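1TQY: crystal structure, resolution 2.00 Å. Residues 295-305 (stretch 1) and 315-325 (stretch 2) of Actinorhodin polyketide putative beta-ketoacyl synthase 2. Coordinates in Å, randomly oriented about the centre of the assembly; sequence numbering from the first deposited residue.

Stretch 1 (295-305) GPEDVDVVFAD
Stretch 2 315-325: AEARAIGRVFG

Stretch 1 runs from a short 3-10 segment (296-298) through a loop into a strand that reaches Phe303, and it packs antiparallel to the helix of stretch 2, which continues to Phe324. The register falls from Pro296 beside Phe324 (CA to CA 5.7 Å), through Val302 beside Ile320 (8.3 Å), to Asp305 beside Glu316 (7.7 Å); together the stretches bury 385 Å².

Phe324, at the last helical turn (phi/psi -107/0, chi1 -49°, m; chi2 -80°), contributes most. Its CA-to-CB bond points sideways, but the ring end comes nearer to stretch 1 and meets three residues. Pro296 O lies at the ring edge, near its plane, 3.3 Å from Phe324 CD1, while the carbonyl also accepts the backbone hydrogen bond from Val299 N (3.1 Å from Pro296 O). Val299 CG2 approaches Phe324 CE1 to 3.4 Å and Val302 CG2 approaches Phe324 CE2 to 3.8 Å, both obliquely; each valine has a t rotamer. After the ring, Gly325 leaves helical geometry with positive phi (86/153), where a CB would jam against the preceding carbonyl.

The CA-to-CB bond of Pro296 (-52/-42, C-gamma exo) points toward stretch 2. Pro296 CB lies 3.9 Å from Phe324 CD1 and 3.5 Å from Val323 O, and Pro296 CG lies 4.0 Å from Val323 CG1 (Val323 chi1 t), so the proline touches two successive residues.

At the other end, the extended Glu316 side chain (chi1 and chi2 t, chi3 48°) reaches the backbone beyond the strand. Asp305 N donates to Glu316 OE2 at 2.6 Å and 154°, the sole hydrogen bond across the contact. The same Glu316 OE2 lies 3.4 Å from Ala304 CB. Between these ends, Ile320 (m, t) places Ile320 CD1 4.0 Å from Val302 CG1 and 4.1 Å from Ala304 CB, forming an apolar link one helical turn from both Glu316 and Phe324.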

# COMPACT_ATOMS: atom_id res chain seq x y z
N GLY B 295 25.29 7.18 -16.41
CA GLY B 295 25.67 5.88 -16.96
C GLY B 295 26.27 4.93 -15.95
O GLY B 295 26.61 5.34 -14.84
N PRO B 296 26.41 3.64 -16.29
CA PRO B 296 26.99 2.66 -15.37
C PRO B 296 28.34 3.10 -14.81
O PRO B 296 28.62 2.94 -13.62
CB PRO B 296 27.11 1.41 -16.24
CG PRO B 296 25.89 1.51 -17.08
CD PRO B 296 25.87 2.97 -17.49
N GLU B 297 29.18 3.66 -15.69
CA GLU B 297 30.52 4.12 -15.33
C GLU B 297 30.52 5.15 -14.23
O GLU B 297 31.50 5.28 -13.49
CB GLU B 297 31.22 4.75 -16.53
CG GLU B 297 30.80 4.20 -17.88
CD GLU B 297 29.65 4.99 -18.49
OE1 GLU B 297 29.80 6.22 -18.67
OE2 GLU B 297 28.60 4.37 -18.80
N ASP B 298 29.44 5.91 -14.15
CA ASP B 298 29.33 6.97 -13.15
C ASP B 298 29.13 6.46 -11.72
O ASP B 298 29.51 7.13 -10.76
CB ASP B 298 28.19 7.91 -13.55
CG ASP B 298 28.44 8.58 -14.90
OD1 ASP B 298 27.45 9.01 -15.55
OD2 ASP B 298 29.62 8.71 -15.31
N VAL B 299 28.53 5.27 -11.59
CA VAL B 299 28.27 4.70 -10.26
C VAL B 299 29.55 4.32 -9.52
O VAL B 299 30.39 3.59 -10.05
CB VAL B 299 27.36 3.47 -10.34
CG1 VAL B 299 26.99 2.99 -8.92
CG2 VAL B 299 26.12 3.80 -11.10
N ASP B 300 29.67 4.78 -8.29
CA ASP B 300 30.84 4.52 -7.47
C ASP B 300 30.64 3.41 -6.46
O ASP B 300 31.60 2.85 -5.95
CB ASP B 300 31.24 5.81 -6.75
CG ASP B 300 31.60 6.91 -7.72
OD1 ASP B 300 31.23 8.08 -7.45
OD2 ASP B 300 32.26 6.61 -8.74
N VAL B 301 29.38 3.10 -6.15
CA VAL B 301 29.11 2.05 -5.17
C VAL B 301 27.69 1.54 -5.26
O VAL B 301 26.74 2.31 -5.45
CB VAL B 301 29.37 2.56 -3.74
CG1 VAL B 301 28.50 3.75 -3.44
CG2 VAL B 301 29.12 1.44 -2.74
N VAL B 302 27.55 0.23 -5.11
CA VAL B 302 26.25 -0.42 -5.18
C VAL B 302 25.86 -1.06 -3.85
O VAL B 302 26.55 -1.96 -3.36
CB VAL B 302 26.24 -1.50 -6.26
CG1 VAL B 302 24.91 -2.21 -6.28
CG2 VAL B 302 26.55 -0.88 -7.61
N PHE B 303 24.78 -0.56 -3.26
CA PHE B 303 24.26 -1.12 -2.02
C PHE B 303 23.29 -2.20 -2.46
O PHE B 303 22.13 -1.91 -2.76
CB PHE B 303 23.55 -0.06 -1.20
CG PHE B 303 24.48 0.78 -0.39
CD1 PHE B 303 25.33 1.68 -1.02
CD2 PHE B 303 24.54 0.64 0.99
CE1 PHE B 303 26.25 2.42 -0.28
CE2 PHE B 303 25.45 1.38 1.74
CZ PHE B 303 26.31 2.27 1.11
N ALA B 304 23.78 -3.43 -2.51
CA ALA B 304 23.01 -4.59 -2.96
C ALA B 304 21.88 -5.01 -2.02
O ALA B 304 21.94 -4.77 -0.82
CB ALA B 304 23.97 -5.76 -3.17
N ASP B 305 20.87 -5.64 -2.59
CA ASP B 305 19.74 -6.11 -1.80
C ASP B 305 20.26 -7.09 -0.73
O ASP B 305 19.80 -7.07 0.41
CB ASP B 305 18.71 -6.78 -2.72
CG ASP B 305 17.56 -7.42 -1.96
OD1 ASP B 305 16.78 -6.71 -1.30
OD2 ASP B 305 17.46 -8.66 -2.04
N ALA B 315 21.62 -14.52 -8.37
CA ALA B 315 20.83 -13.74 -9.32
C ALA B 315 21.23 -12.27 -9.25
O ALA B 315 21.47 -11.64 -10.27
CB ALA B 315 19.32 -13.88 -9.03
N GLU B 316 21.31 -11.74 -8.04
CA GLU B 316 21.69 -10.34 -7.87
C GLU B 316 23.10 -10.01 -8.35
O GLU B 316 23.32 -8.97 -8.98
CB GLU B 316 21.55 -9.90 -6.42
CG GLU B 316 22.07 -8.48 -6.20
CD GLU B 316 21.63 -7.87 -4.89
OE1 GLU B 316 21.75 -8.54 -3.85
OE2 GLU B 316 21.16 -6.71 -4.92
N ALA B 317 24.06 -10.87 -8.03
CA ALA B 317 25.45 -10.66 -8.43
C ALA B 317 25.54 -10.66 -9.95
O ALA B 317 26.34 -9.94 -10.54
CB ALA B 317 26.33 -11.76 -7.86
N ARG B 318 24.69 -11.47 -10.57
CA ARG B 318 24.66 -11.58 -12.01
C ARG B 318 24.09 -10.30 -12.64
O ARG B 318 24.61 -9.81 -13.63
CB ARG B 318 23.86 -12.83 -12.39
CG ARG B 318 24.05 -13.35 -13.79
CD ARG B 318 23.78 -14.86 -13.84
NE ARG B 318 22.47 -15.21 -13.29
CZ ARG B 318 22.28 -16.14 -12.34
NH1 ARG B 318 23.30 -16.80 -11.83
NH2 ARG B 318 21.05 -16.39 -11.91
N ALA B 319 23.03 -9.74 -12.05
CA ALA B 319 22.46 -8.52 -12.60
C ALA B 319 23.45 -7.37 -12.45
O ALA B 319 23.64 -6.58 -13.37
CB ALA B 319 21.13 -8.18 -11.92
N ILE B 320 24.07 -7.27 -11.28
CA ILE B 320 25.05 -6.20 -11.06
C ILE B 320 26.21 -6.35 -12.06
O ILE B 320 26.64 -5.36 -12.67
CB ILE B 320 25.60 -6.24 -9.60
CG1 ILE B 320 24.45 -6.00 -8.62
CG2 ILE B 320 26.68 -5.17 -9.41
CD1 ILE B 320 24.83 -6.13 -7.16
N GLY B 321 26.69 -7.57 -12.25
CA GLY B 321 27.78 -7.81 -13.18
C GLY B 321 27.45 -7.40 -14.61
O GLY B 321 28.29 -6.83 -15.32
N ARG B 322 26.23 -7.69 -15.03
CA ARG B 322 25.79 -7.34 -16.37
C ARG B 322 25.72 -5.84 -16.60
O ARG B 322 25.91 -5.37 -17.73
CB ARG B 322 24.43 -8.00 -16.66
CG ARG B 322 24.54 -9.51 -16.71
CD ARG B 322 23.20 -10.22 -16.85
NE ARG B 322 23.42 -11.66 -16.99
CZ ARG B 322 22.46 -12.58 -17.01
NH1 ARG B 322 21.19 -12.21 -16.89
NH2 ARG B 322 22.77 -13.87 -17.13
N VAL B 323 25.48 -5.07 -15.55
CA VAL B 323 25.41 -3.62 -15.72
C VAL B 323 26.77 -2.93 -15.57
O VAL B 323 27.14 -2.10 -16.39
CB VAL B 323 24.40 -2.99 -14.73
CG1 VAL B 323 24.39 -1.46 -14.88
CG2 VAL B 323 23.02 -3.55 -14.98
N PHE B 324 27.51 -3.30 -14.53
CA PHE B 324 28.81 -2.68 -14.28
C PHE B 324 30.01 -3.58 -14.60
O PHE B 324 31.15 -3.15 -14.42
CB PHE B 324 28.88 -2.24 -12.82
CG PHE B 324 27.68 -1.44 -12.37
CD1 PHE B 324 27.57 -0.09 -12.68
CD2 PHE B 324 26.65 -2.06 -11.67
CE1 PHE B 324 26.43 0.64 -12.29
CE2 PHE B 324 25.51 -1.34 -11.28
CZ PHE B 324 25.41 0.01 -11.59
N GLY B 325 29.77 -4.80 -15.07
CA GLY B 325 30.86 -5.72 -15.36
C GLY B 325 31.25 -6.45 -14.09
O GLY B 325 31.04 -5.93 -13.00